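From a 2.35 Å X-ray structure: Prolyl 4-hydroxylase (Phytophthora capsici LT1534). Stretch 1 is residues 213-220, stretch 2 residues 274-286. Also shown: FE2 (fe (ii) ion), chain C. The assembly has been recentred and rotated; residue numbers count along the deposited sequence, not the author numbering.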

HETATM    1  N   MSE A 213      -6.901  -0.127   4.182  1.00 15.21           N
HETATM    2  CA  MSE A 213      -6.050   1.027   4.440  1.00 14.97           C
HETATM    3  C   MSE A 213      -6.085   2.050   3.301  1.00 13.72           C
HETATM    4  O   MSE A 213      -5.464   1.864   2.253  1.00 16.36           O
HETATM    5  CB  MSE A 213      -4.607   0.584   4.696  1.00 13.44           C
HETATM    6  CG  MSE A 213      -3.659   1.722   4.954  1.00 13.70           C
HETATM    7 SE   MSE A 213      -4.212   2.853   6.478  1.00 48.83          SE
HETATM    8  CE  MSE A 213      -4.327   1.496   7.872  1.00 21.55           C
ATOM      9  N   LEU A 214      -6.799   3.145   3.525  1.00 15.14           N
ATOM     10  CA  LEU A 214      -6.871   4.230   2.548  1.00 18.30           C
ATOM     11  C   LEU A 214      -5.510   4.916   2.467  1.00 15.72           C
ATOM     12  O   LEU A 214      -4.846   5.117   3.495  1.00 18.35           O
ATOM     13  CB  LEU A 214      -7.981   5.237   2.925  1.00 17.55           C
ATOM     14  CG  LEU A 214      -8.177   6.417   1.960  1.00 17.04           C
ATOM     15  CD1 LEU A 214      -8.780   5.954   0.641  1.00 13.63           C
ATOM     16  CD2 LEU A 214      -9.015   7.533   2.579  1.00 12.50           C
ATOM     17  N   HIS A 215      -5.064   5.253   1.260  1.00 13.91           N
ATOM     18  CA  HIS A 215      -3.770   5.938   1.118  1.00 15.46           C
ATOM     19  C   HIS A 215      -3.675   6.678  -0.198  1.00 14.40           C
ATOM     20  O   HIS A 215      -4.530   6.543  -1.064  1.00 15.07           O
ATOM     21  CB  HIS A 215      -2.594   4.955   1.232  1.00 10.01           C
ATOM     22  CG  HIS A 215      -2.581   3.898   0.169  1.00 15.02           C
ATOM     23  ND1 HIS A 215      -3.431   2.816   0.187  1.00 12.92           N
ATOM     24  CD2 HIS A 215      -1.828   3.770  -0.949  1.00 10.21           C
ATOM     25  CE1 HIS A 215      -3.190   2.053  -0.865  1.00 11.85           C
ATOM     26  NE2 HIS A 215      -2.230   2.616  -1.583  1.00 18.43           N
ATOM     27  N   ARG A 216      -2.636   7.491  -0.314  1.00 17.24           N
ATOM     28  CA  ARG A 216      -2.270   8.122  -1.566  1.00 16.28           C
ATOM     29  C   ARG A 216      -0.779   8.363  -1.516  1.00 21.82           C
ATOM     30  O   ARG A 216      -0.154   8.336  -0.441  1.00 19.66           O
ATOM     31  CB  ARG A 216      -3.026   9.445  -1.783  1.00 21.55           C
ATOM     32  CG  ARG A 216      -2.616  10.567  -0.806  1.00 19.18           C
ATOM     33  CD  ARG A 216      -3.433  11.840  -1.010  1.00 24.46           C
ATOM     34  NE  ARG A 216      -3.259  12.799   0.099  1.00 31.60           N
ATOM     35  CZ  ARG A 216      -4.007  13.891   0.287  1.00 29.34           C
ATOM     36  NH1 ARG A 216      -5.002  14.197  -0.555  1.00 26.63           N
ATOM     37  NH2 ARG A 216      -3.762  14.682   1.319  1.00 26.35           N
ATOM     38  N   VAL A 217      -0.210   8.614  -2.687  1.00 27.99           N
ATOM     39  CA  VAL A 217       1.184   8.991  -2.798  1.00 19.04           C
ATOM     40  C   VAL A 217       1.266  10.502  -3.038  1.00 26.02           C
ATOM     41  O   VAL A 217       0.537  11.040  -3.863  1.00 26.29           O
ATOM     42  CB  VAL A 217       1.860   8.189  -3.933  1.00 26.97           C
ATOM     43  CG1 VAL A 217       3.262   8.668  -4.175  1.00 28.91           C
ATOM     44  CG2 VAL A 217       1.863   6.679  -3.601  1.00 16.04           C
ATOM     45  N   LEU A 218       2.133  11.194  -2.299  1.00 26.80           N
ATOM     46  CA  LEU A 218       2.321  12.636  -2.496  1.00 30.03           C
ATOM     47  C   LEU A 218       3.263  12.881  -3.677  1.00 30.20           C
ATOM     48  O   LEU A 218       4.041  11.996  -4.046  1.00 28.11           O
ATOM     49  CB  LEU A 218       2.852  13.303  -1.217  1.00 22.23           C
ATOM     50  CG  LEU A 218       1.940  13.058  -0.007  1.00 24.94           C
ATOM     51  CD1 LEU A 218       2.384  13.837   1.201  1.00 19.55           C
ATOM     52  CD2 LEU A 218       0.500  13.418  -0.359  1.00 24.82           C
ATOM     53  N   PRO A 219       3.160  14.068  -4.306  1.00 36.19           N
ATOM     54  CA  PRO A 219       4.003  14.398  -5.462  1.00 29.25           C
ATOM     55  C   PRO A 219       5.476  14.329  -5.128  1.00 32.88           C
ATOM     56  O   PRO A 219       5.896  14.752  -4.051  1.00 32.30           O
ATOM     57  CB  PRO A 219       3.607  15.840  -5.802  1.00 32.13           C
ATOM     58  CG  PRO A 219       2.214  16.000  -5.250  1.00 38.80           C
ATOM     59  CD  PRO A 219       2.179  15.132  -4.011  1.00 35.57           C
ATOM     60  N   SER A 220       6.246  13.804  -6.068  1.00 35.13           N
ATOM     61  CA  SER A 220       7.678  13.712  -5.937  1.00 40.05           C
ATOM     62  C   SER A 220       8.347  14.790  -6.787  1.00 43.31           C
ATOM     63  O   SER A 220       7.918  15.064  -7.908  1.00 45.08           O
ATOM     64  CB  SER A 220       8.157  12.318  -6.356  1.00 41.04           C
ATOM     65  OG  SER A 220       9.474  12.055  -5.874  1.00 44.97           O
TER
HETATM   66 FE   FE2 C 401      -1.588   2.038  -3.740  1.00 20.00          FE
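Stretch 2, residues 274-286: VYEEEYYESLMEC

Stretch 2 is helical from Glu 276 through Cys 286, with Tyr 275 at the N-cap position, and it runs alongside the extended strand of stretch 1 in nearly the same direction. The two axes cross at 24° and approach to 10.7 Å, a spacing that leaves room for one layer of side chains. The register follows from the shared direction: Leu 214 lies nearest Tyr 275, Arg 216 nearest Ser 282 and Pro 219 nearest Glu 285, by CA positions.

On the strand, alternation sets the rule. Leu 214 and Arg 216 point toward the helix, while His 215, between them, is out of its reach and binds the iron through NE2, 2.3 Å from FE. Leu 214 touches two tyrosines: its CD2 sits over one face of the Tyr 275 ring, 3.9 Å from Tyr 275 CG, and its CD1 comes within 3.3 Å of Tyr 279 OH. Arg 216 supplies the polar anchor, its NH1 donating a hydrogen bond to Ser 282 OG at 3.3 Å. That same NH1 lies 3.1 Å from Glu 278 O, but the angle is too poor for a hydrogen bond; the carbonyl instead accepts from Ser 282 N within the helix. Beyond the strand, Pro 219 CG packs 3.8 Å from Glu 285 OE1.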

ATOM      1  N   VAL A 274     -16.369  10.438   3.632  1.00 24.36           N
ATOM      2  CA  VAL A 274     -15.657  10.882   4.823  1.00 20.76           C
ATOM      3  C   VAL A 274     -14.421  11.712   4.448  1.00 20.33           C
ATOM      4  O   VAL A 274     -14.124  12.720   5.079  1.00 25.06           O
ATOM      5  CB  VAL A 274     -15.259   9.690   5.708  1.00 22.19           C
ATOM      6  CG1 VAL A 274     -14.432  10.165   6.888  1.00 18.86           C
ATOM      7  CG2 VAL A 274     -16.496   8.933   6.173  1.00 17.76           C
ATOM      8  N   TYR A 275     -13.718  11.327   3.392  1.00 22.51           N
ATOM      9  CA  TYR A 275     -12.494  12.037   3.026  1.00 21.78           C
ATOM     10  C   TYR A 275     -12.632  12.837   1.726  1.00 24.15           C
ATOM     11  O   TYR A 275     -11.672  12.970   0.977  1.00 27.03           O
ATOM     12  CB  TYR A 275     -11.336  11.040   2.902  1.00 22.96           C
ATOM     13  CG  TYR A 275     -10.931  10.438   4.227  1.00 18.35           C
ATOM     14  CD1 TYR A 275     -11.684   9.435   4.821  1.00 18.71           C
ATOM     15  CD2 TYR A 275      -9.807  10.886   4.890  1.00 21.14           C
ATOM     16  CE1 TYR A 275     -11.327   8.898   6.049  1.00 20.94           C
ATOM     17  CE2 TYR A 275      -9.430  10.354   6.103  1.00 23.92           C
ATOM     18  CZ  TYR A 275     -10.195   9.359   6.678  1.00 21.19           C
ATOM     19  OH  TYR A 275      -9.820   8.834   7.882  1.00 16.98           O
ATOM     20  N   GLU A 276     -13.821  13.367   1.464  1.00 24.04           N
ATOM     21  CA  GLU A 276     -14.070  14.166   0.271  1.00 25.43           C
ATOM     22  C   GLU A 276     -12.993  15.203  -0.026  1.00 22.21           C
ATOM     23  O   GLU A 276     -12.538  15.320  -1.158  1.00 23.91           O
ATOM     24  CB  GLU A 276     -15.420  14.877   0.393  1.00 28.20           C
ATOM     25  CG  GLU A 276     -15.974  15.352  -0.940  1.00 29.83           C
ATOM     26  CD  GLU A 276     -17.187  16.261  -0.783  1.00 36.90           C
ATOM     27  OE1 GLU A 276     -18.033  16.023   0.114  1.00 31.51           O
ATOM     28  OE2 GLU A 276     -17.274  17.236  -1.560  1.00 37.17           O
ATOM     29  N   GLU A 277     -12.573  15.949   0.986  1.00 22.78           N
ATOM     30  CA  GLU A 277     -11.598  17.012   0.779  1.00 22.78           C
ATOM     31  C   GLU A 277     -10.290  16.435   0.246  1.00 28.65           C
ATOM     32  O   GLU A 277      -9.715  16.956  -0.720  1.00 21.84           O
ATOM     33  CB  GLU A 277     -11.345  17.791   2.075  1.00 28.81           C
ATOM     34  CG  GLU A 277     -12.579  18.466   2.673  1.00 30.15           C
ATOM     35  CD  GLU A 277     -13.579  17.465   3.265  1.00 39.31           C
ATOM     36  OE1 GLU A 277     -13.199  16.299   3.543  1.00 36.67           O
ATOM     37  OE2 GLU A 277     -14.760  17.838   3.430  1.00 43.18           O
ATOM     38  N   GLU A 278      -9.831  15.348   0.869  1.00 26.34           N
ATOM     39  CA  GLU A 278      -8.601  14.682   0.440  1.00 23.14           C
ATOM     40  C   GLU A 278      -8.703  14.083  -0.972  1.00 19.18           C
ATOM     41  O   GLU A 278      -7.805  14.268  -1.797  1.00 21.37           O
ATOM     42  CB  GLU A 278      -8.204  13.587   1.432  1.00 22.47           C
ATOM     43  CG  GLU A 278      -7.609  14.104   2.727  1.00 21.59           C
ATOM     44  CD  GLU A 278      -8.642  14.564   3.749  1.00 25.71           C
ATOM     45  OE1 GLU A 278      -9.834  14.216   3.636  1.00 26.87           O
ATOM     46  OE2 GLU A 278      -8.251  15.286   4.690  1.00 31.13           O
ATOM     47  N   TYR A 279      -9.779  13.359  -1.251  1.00 18.32           N
ATOM     48  CA  TYR A 279     -10.030  12.863  -2.602  1.00 18.79           C
ATOM     49  C   TYR A 279     -10.065  14.003  -3.630  1.00 19.46           C
ATOM     50  O   TYR A 279      -9.438  13.922  -4.691  1.00 17.14           O
ATOM     51  CB  TYR A 279     -11.349  12.108  -2.659  1.00 19.57           C
ATOM     52  CG  TYR A 279     -11.331  10.642  -2.267  1.00 20.31           C
ATOM     53  CD1 TYR A 279     -11.354  10.256  -0.937  1.00 21.55           C
ATOM     54  CD2 TYR A 279     -11.375   9.647  -3.233  1.00 20.66           C
ATOM     55  CE1 TYR A 279     -11.384   8.894  -0.571  1.00 21.26           C
ATOM     56  CE2 TYR A 279     -11.411   8.293  -2.887  1.00 21.55           C
ATOM     57  CZ  TYR A 279     -11.414   7.928  -1.549  1.00 21.14           C
ATOM     58  OH  TYR A 279     -11.448   6.599  -1.197  1.00 18.88           O
ATOM     59  N   TYR A 280     -10.799  15.065  -3.317  1.00 21.21           N
ATOM     60  CA  TYR A 280     -10.915  16.194  -4.236  1.00 19.64           C
ATOM     61  C   TYR A 280      -9.562  16.880  -4.460  1.00 20.55           C
ATOM     62  O   TYR A 280      -9.184  17.168  -5.606  1.00 24.31           O
ATOM     63  CB  TYR A 280     -11.954  17.203  -3.724  1.00 21.05           C
ATOM     64  CG  TYR A 280     -12.239  18.342  -4.690  1.00 20.92           C
ATOM     65  CD1 TYR A 280     -13.162  18.193  -5.716  1.00 20.03           C
ATOM     66  CD2 TYR A 280     -11.584  19.572  -4.569  1.00 19.44           C
ATOM     67  CE1 TYR A 280     -13.434  19.232  -6.602  1.00 20.92           C
ATOM     68  CE2 TYR A 280     -11.849  20.617  -5.446  1.00 23.64           C
ATOM     69  CZ  TYR A 280     -12.774  20.434  -6.463  1.00 22.17           C
ATOM     70  OH  TYR A 280     -13.028  21.449  -7.345  1.00 17.52           O
ATOM     71  N   GLU A 281      -8.811  17.129  -3.397  1.00 20.58           N
ATOM     72  CA  GLU A 281      -7.501  17.755  -3.581  1.00 22.99           C
ATOM     73  C   GLU A 281      -6.576  16.907  -4.448  1.00 25.12           C
ATOM     74  O   GLU A 281      -5.870  17.443  -5.305  1.00 25.37           O
ATOM     75  CB  GLU A 281      -6.830  18.043  -2.247  1.00 24.34           C
ATOM     76  CG  GLU A 281      -5.997  19.325  -2.276  1.00 35.81           C
ATOM     77  CD  GLU A 281      -6.802  20.559  -2.752  1.00 39.94           C
ATOM     78  OE1 GLU A 281      -8.003  20.673  -2.412  1.00 35.75           O
ATOM     79  OE2 GLU A 281      -6.227  21.415  -3.458  1.00 31.10           O
ATOM     80  N   SER A 282      -6.601  15.588  -4.264  1.00 24.78           N
ATOM     81  CA  SER A 282      -5.787  14.725  -5.121  1.00 23.69           C
ATOM     82  C   SER A 282      -6.222  14.893  -6.565  1.00 21.50           C
ATOM     83  O   SER A 282      -5.388  14.954  -7.450  1.00 22.44           O
ATOM     84  CB  SER A 282      -5.885  13.257  -4.705  1.00 23.43           C
ATOM     85  OG  SER A 282      -5.065  12.994  -3.581  1.00 28.97           O
ATOM     86  N   LEU A 283      -7.525  14.995  -6.809  1.00 20.65           N
ATOM     87  CA  LEU A 283      -7.992  15.141  -8.186  1.00 22.20           C
ATOM     88  C   LEU A 283      -7.585  16.501  -8.776  1.00 25.61           C
ATOM     89  O   LEU A 283      -7.399  16.609  -9.981  1.00 27.42           O
ATOM     90  CB  LEU A 283      -9.511  14.946  -8.272  1.00 19.71           C
ATOM     91  CG  LEU A 283     -10.006  13.503  -8.110  1.00 23.75           C
ATOM     92  CD1 LEU A 283     -11.419  13.456  -7.556  1.00 21.12           C
ATOM     93  CD2 LEU A 283      -9.923  12.742  -9.412  1.00 20.85           C
HETATM   94  N   MSE A 284      -7.438  17.528  -7.933  1.00 23.11           N
HETATM   95  CA  MSE A 284      -6.946  18.830  -8.397  1.00 24.92           C
HETATM   96  C   MSE A 284      -5.517  18.736  -8.944  1.00 27.67           C
HETATM   97  O   MSE A 284      -5.212  19.349  -9.963  1.00 27.33           O
HETATM   98  CB  MSE A 284      -7.011  19.874  -7.283  1.00 17.09           C
HETATM   99  CG  MSE A 284      -8.431  20.265  -6.890  1.00 27.15           C
HETATM  100 SE   MSE A 284      -9.603  20.620  -8.442  1.00 54.56          SE
HETATM  101  CE  MSE A 284     -10.549  18.909  -8.667  1.00 22.23           C
ATOM    102  N   GLU A 285      -4.655  17.967  -8.274  1.00 29.99           N
ATOM    103  CA  GLU A 285      -3.301  17.692  -8.766  1.00 25.16           C
ATOM    104  C   GLU A 285      -3.343  16.945 -10.109  1.00 29.35           C
ATOM    105  O   GLU A 285      -2.597  17.268 -11.028  1.00 34.59           O
ATOM    106  CB  GLU A 285      -2.504  16.886  -7.740  1.00 30.19           C
ATOM    107  CG  GLU A 285      -2.141  17.644  -6.463  1.00 37.69           C
ATOM    108  CD  GLU A 285      -1.740  16.709  -5.313  1.00 51.14           C
ATOM    109  OE1 GLU A 285      -1.517  15.495  -5.569  1.00 51.49           O
ATOM    110  OE2 GLU A 285      -1.658  17.184  -4.155  1.00 44.06           O
ATOM    111  N   CYS A 286      -4.231  15.959 -10.221  1.00 29.74           N
ATOM    112  CA  CYS A 286      -4.478  15.275 -11.493  1.00 32.25           C
ATOM    113  C   CYS A 286      -4.865  16.262 -12.597  1.00 36.98           C
ATOM    114  O   CYS A 286      -4.428  16.116 -13.748  1.00 36.81           O
ATOM    115  CB  CYS A 286      -5.580  14.216 -11.344  1.00 22.96           C
ATOM    116  SG  CYS A 286      -5.151  12.809 -10.275  1.00 41.50           S
TER